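Putative lipoprotein (Bacteroides thetaiotaomicron, PDB 4Q1Z) is of unknown function, a putative two-domain lipoprotein of the DUF4876 family that is probably membrane-attached through a lipid at the cell envelope. Local coordinates at residues 23-34 and 62-73. Numbering follows the deposited sequence.
Sequences NISTLKDLTVKF and YSVTVSGTAIDT
Antiparallel hydrogen bonds join 23-34 to 62-73 from T73 N–N23 O to the K33–T65 pair, with F34 and V64 a non-hydrogen-bonded pair beyond, and two bulges interrupt the register. At the first, a classic beta bulge, S25 N and T26 N both donate to I71 O, at 2.6 and 3.2 Å and within its carbonyl plane. The second falls at D29, where the chain turns a corner; strand 24-28 meets 62-72 at 154°, strand 30-34 at 176°. Beyond the corner S67 O is gripped twice, by T31 N at 2.9 Å and more loosely by T31 OG1, from opposite faces of its carbonyl plane. Strands 43-46 and 77-89 flank the pair in one mixed sheet, whose strands 11-19 and 95-105 fold over onto the face carrying V32, F34, V64 and V66 (F34 on V15, V64 on L96), consistent with a sandwich-like N-terminal domain. On that face V64 CG1 sits over the centre of the F34 ring, 11° off its normal, a CH-pi contact at 4.1 Å from the centroid. V64 CG1 also meets V32 CG1 at 3.8 Å. V32 and V66 lie side by side through their CG2 methyls. On the other face K28 CB packs on I71 CD1 at 4.0 Å, while K28 NZ forms salt bridges with D140 and, weakly, D29.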
loop_
_atom_site.group_PDB
_atom_site.type_symbol
_atom_site.label_atom_id
_atom_site.label_comp_id
_atom_site.label_asym_id
_atom_site.label_seq_id
_atom_site.Cartn_x
_atom_site.Cartn_y
_atom_site.Cartn_z
ATOM N N ASN A 23 -6.784 -3.049 -23.367
ATOM C CA ASN A 23 -8.167 -2.751 -22.968
ATOM C C ASN A 23 -8.273 -1.461 -22.162
ATOM O O ASN A 23 -8.913 -1.453 -21.105
ATOM C CB ASN A 23 -8.761 -3.925 -22.169
ATOM C CG ASN A 23 -8.720 -5.252 -22.883
ATOM O OD1 ASN A 23 -9.316 -5.431 -23.948
ATOM N ND2 ASN A 23 -8.034 -6.222 -22.296
ATOM N N ILE A 24 -7.649 -0.374 -22.657
ATOM C CA ILE A 24 -7.648 0.930 -21.986
ATOM C C ILE A 24 -9.080 1.486 -21.899
ATOM O O ILE A 24 -9.800 1.494 -22.901
ATOM C CB ILE A 24 -6.687 1.912 -22.707
ATOM C CG1 ILE A 24 -5.237 1.408 -22.632
ATOM C CG2 ILE A 24 -6.820 3.371 -22.181
ATOM C CD1 ILE A 24 -4.403 1.954 -23.683
ATOM N N SER A 25 -9.480 1.938 -20.698
ATOM C CA SER A 25 -10.798 2.518 -20.436
ATOM C C SER A 25 -10.723 4.059 -20.364
ATOM O O SER A 25 -11.644 4.744 -20.817
ATOM C CB SER A 25 -11.367 1.957 -19.136
ATOM O OG SER A 25 -12.778 1.835 -19.190
ATOM N N THR A 26 -9.629 4.595 -19.786
ATOM C CA THR A 26 -9.386 6.028 -19.586
ATOM C C THR A 26 -7.926 6.379 -19.786
ATOM O O THR A 26 -7.051 5.586 -19.429
ATOM C CB THR A 26 -9.763 6.455 -18.125
ATOM O OG1 THR A 26 -10.829 5.670 -17.594
ATOM C CG2 THR A 26 -10.074 7.941 -17.990
ATOM N N LEU A 27 -7.665 7.598 -20.287
ATOM C CA LEU A 27 -6.336 8.189 -20.367
ATOM C C LEU A 27 -6.368 9.434 -19.448
ATOM O O LEU A 27 -6.879 10.504 -19.827
ATOM C CB LEU A 27 -5.897 8.489 -21.807
ATOM C CG LEU A 27 -5.669 7.286 -22.704
ATOM C CD1 LEU A 27 -5.497 7.719 -24.118
ATOM C CD2 LEU A 27 -4.482 6.468 -22.254
ATOM N N LYS A 28 -5.908 9.231 -18.188
ATOM C CA LYS A 28 -5.911 10.214 -17.091
ATOM C C LYS A 28 -4.580 11.005 -16.979
ATOM O O LYS A 28 -3.500 10.410 -16.946
ATOM C CB LYS A 28 -6.205 9.472 -15.778
ATOM C CG LYS A 28 -6.149 10.337 -14.532
ATOM C CD LYS A 28 -6.274 9.510 -13.250
ATOM C CE LYS A 28 -5.925 10.324 -12.025
ATOM N NZ LYS A 28 -6.784 11.533 -11.867
ATOM N N ASP A 29 -4.683 12.354 -16.917
ATOM C CA ASP A 29 -3.573 13.317 -16.752
ATOM C C ASP A 29 -2.408 13.086 -17.788
ATOM O O ASP A 29 -1.230 13.398 -17.523
ATOM C CB ASP A 29 -3.053 13.280 -15.280
ATOM C CG ASP A 29 -4.110 13.445 -14.171
ATOM O OD1 ASP A 29 -5.052 14.268 -14.353
ATOM O OD2 ASP A 29 -3.959 12.797 -13.100
ATOM N N LEU A 30 -2.785 12.614 -19.003
ATOM C CA LEU A 30 -1.864 12.289 -20.085
ATOM C C LEU A 30 -1.470 13.543 -20.870
ATOM O O LEU A 30 -2.324 14.308 -21.321
ATOM C CB LEU A 30 -2.483 11.201 -21.005
ATOM C CG LEU A 30 -1.615 10.595 -22.118
ATOM C CD1 LEU A 30 -0.432 9.855 -21.549
ATOM C CD2 LEU A 30 -2.418 9.653 -22.973
ATOM N N THR A 31 -0.156 13.733 -21.041
ATOM C CA THR A 31 0.403 14.871 -21.754
ATOM C C THR A 31 1.488 14.480 -22.760
ATOM O O THR A 31 2.171 13.460 -22.623
ATOM C CB THR A 31 0.985 15.888 -20.767
ATOM O OG1 THR A 31 1.800 15.211 -19.799
ATOM C CG2 THR A 31 -0.093 16.752 -20.094
ATOM N N VAL A 32 1.630 15.331 -23.772
ATOM C CA VAL A 32 2.651 15.271 -24.798
ATOM C C VAL A 32 3.392 16.593 -24.701
ATOM O O VAL A 32 2.826 17.635 -25.013
ATOM C CB VAL A 32 2.105 14.965 -26.223
ATOM C CG1 VAL A 32 3.194 15.123 -27.268
ATOM C CG2 VAL A 32 1.546 13.553 -26.286
ATOM N N LYS A 33 4.618 16.549 -24.172
ATOM C CA LYS A 33 5.511 17.698 -24.022
ATOM C C LYS A 33 6.501 17.721 -25.206
ATOM O O LYS A 33 6.995 16.659 -25.604
ATOM C CB LYS A 33 6.275 17.647 -22.672
ATOM C CG LYS A 33 5.447 17.900 -21.407
ATOM C CD LYS A 33 6.237 17.547 -20.119
ATOM C CE LYS A 33 5.440 17.703 -18.826
ATOM N NZ LYS A 33 5.931 16.822 -17.714
ATOM N N PHE A 34 6.757 18.918 -25.781
ATOM C CA PHE A 34 7.722 19.155 -26.867
ATOM C C PHE A 34 8.798 20.140 -26.385
ATOM O O PHE A 34 8.580 21.348 -26.480
ATOM C CB PHE A 34 7.027 19.711 -28.119
ATOM C CG PHE A 34 6.115 18.792 -28.889
ATOM C CD1 PHE A 34 4.821 18.547 -28.452
ATOM C CD2 PHE A 34 6.505 18.271 -30.115
ATOM C CE1 PHE A 34 3.950 17.758 -29.209
ATOM C CE2 PHE A 34 5.640 17.469 -30.862
ATOM C CZ PHE A 34 4.374 17.206 -30.399
ATOM N N TYR A 62 12.815 18.535 -31.898
ATOM C CA TYR A 62 12.388 18.525 -30.494
ATOM C C TYR A 62 12.514 17.155 -29.861
ATOM O O TYR A 62 12.445 16.145 -30.560
ATOM C CB TYR A 62 10.910 18.957 -30.383
ATOM C CG TYR A 62 10.599 20.388 -30.768
ATOM C CD1 TYR A 62 10.257 20.719 -32.077
ATOM C CD2 TYR A 62 10.536 21.391 -29.806
ATOM C CE1 TYR A 62 9.932 22.028 -32.432
ATOM C CE2 TYR A 62 10.213 22.704 -30.148
ATOM C CZ TYR A 62 9.906 23.018 -31.463
ATOM O OH TYR A 62 9.571 24.304 -31.807
ATOM N N SER A 63 12.636 17.120 -28.526
ATOM C CA SER A 63 12.606 15.884 -27.743
ATOM C C SER A 63 11.172 15.780 -27.189
ATOM O O SER A 63 10.755 16.599 -26.364
ATOM C CB SER A 63 13.680 15.871 -26.655
ATOM O OG SER A 63 14.605 14.816 -26.865
ATOM N N VAL A 64 10.392 14.848 -27.749
ATOM C CA VAL A 64 8.977 14.672 -27.433
ATOM C C VAL A 64 8.815 13.589 -26.369
ATOM O O VAL A 64 9.351 12.492 -26.521
ATOM C CB VAL A 64 8.173 14.365 -28.723
ATOM C CG1 VAL A 64 6.673 14.336 -28.453
ATOM C CG2 VAL A 64 8.503 15.371 -29.821
ATOM N N THR A 65 8.096 13.917 -25.277
ATOM C CA THR A 65 7.859 12.997 -24.156
ATOM C C THR A 65 6.364 12.869 -23.858
ATOM O O THR A 65 5.628 13.865 -23.893
ATOM C CB THR A 65 8.631 13.439 -22.905
ATOM O OG1 THR A 65 8.496 14.848 -22.764
ATOM C CG2 THR A 65 10.104 13.107 -22.980
ATOM N N VAL A 66 5.932 11.623 -23.584
ATOM C CA VAL A 66 4.564 11.227 -23.245
ATOM C C VAL A 66 4.569 10.696 -21.826
ATOM O O VAL A 66 5.448 9.914 -21.485
ATOM C CB VAL A 66 3.972 10.186 -24.240
ATOM C CG1 VAL A 66 2.525 9.831 -23.892
ATOM C CG2 VAL A 66 4.080 10.660 -25.683
ATOM N N SER A 67 3.627 11.166 -20.985
ATOM C CA SER A 67 3.469 10.752 -19.585
ATOM C C SER A 67 2.036 10.978 -19.104
ATOM O O SER A 67 1.413 12.003 -19.395
ATOM C CB SER A 67 4.449 11.485 -18.675
ATOM O OG SER A 67 4.392 10.983 -17.349
ATOM N N GLY A 68 1.539 10.007 -18.359
ATOM C CA GLY A 68 0.186 10.010 -17.828
ATOM C C GLY A 68 -0.192 8.656 -17.294
ATOM O O GLY A 68 0.679 7.803 -17.081
ATOM N N THR A 69 -1.499 8.447 -17.104
ATOM C CA THR A 69 -2.045 7.223 -16.515
ATOM C C THR A 69 -3.159 6.636 -17.384
ATOM O O THR A 69 -4.020 7.360 -17.879
ATOM C CB THR A 69 -2.505 7.505 -15.045
ATOM O OG1 THR A 69 -1.341 7.618 -14.235
ATOM C CG2 THR A 69 -3.374 6.403 -14.441
ATOM N N ALA A 70 -3.134 5.307 -17.542
ATOM C CA ALA A 70 -4.172 4.560 -18.226
ATOM C C ALA A 70 -4.838 3.633 -17.226
ATOM O O ALA A 70 -4.161 3.053 -16.375
ATOM C CB ALA A 70 -3.592 3.780 -19.387
ATOM N N ILE A 71 -6.170 3.556 -17.278
ATOM C CA ILE A 71 -6.971 2.665 -16.441
ATOM C C ILE A 71 -7.620 1.670 -17.399
ATOM O O ILE A 71 -8.224 2.103 -18.376
ATOM C CB ILE A 71 -7.991 3.429 -15.541
ATOM C CG1 ILE A 71 -7.264 4.256 -14.462
ATOM C CG2 ILE A 71 -8.970 2.459 -14.856
ATOM C CD1 ILE A 71 -6.999 5.672 -14.832
ATOM N N ASP A 72 -7.441 0.354 -17.180
ATOM C CA ASP A 72 -8.025 -0.622 -18.094
ATOM C C ASP A 72 -9.474 -0.961 -17.675
ATOM O O ASP A 72 -9.992 -0.376 -16.715
ATOM C CB ASP A 72 -7.127 -1.869 -18.313
ATOM C CG ASP A 72 -7.014 -2.973 -17.266
ATOM O OD1 ASP A 72 -7.690 -2.884 -16.221
ATOM O OD2 ASP A 72 -6.263 -3.945 -17.513
ATOM N N THR A 73 -10.146 -1.846 -18.444
ATOM C CA THR A 73 -11.551 -2.217 -18.234
ATOM C C THR A 73 -11.794 -2.924 -16.899
ATOM O O THR A 73 -12.940 -2.948 -16.443
ATOM C CB THR A 73 -12.061 -3.067 -19.387
ATOM O OG1 THR A 73 -11.115 -4.097 -19.684
ATOM C CG2 THR A 73 -12.356 -2.238 -20.624
#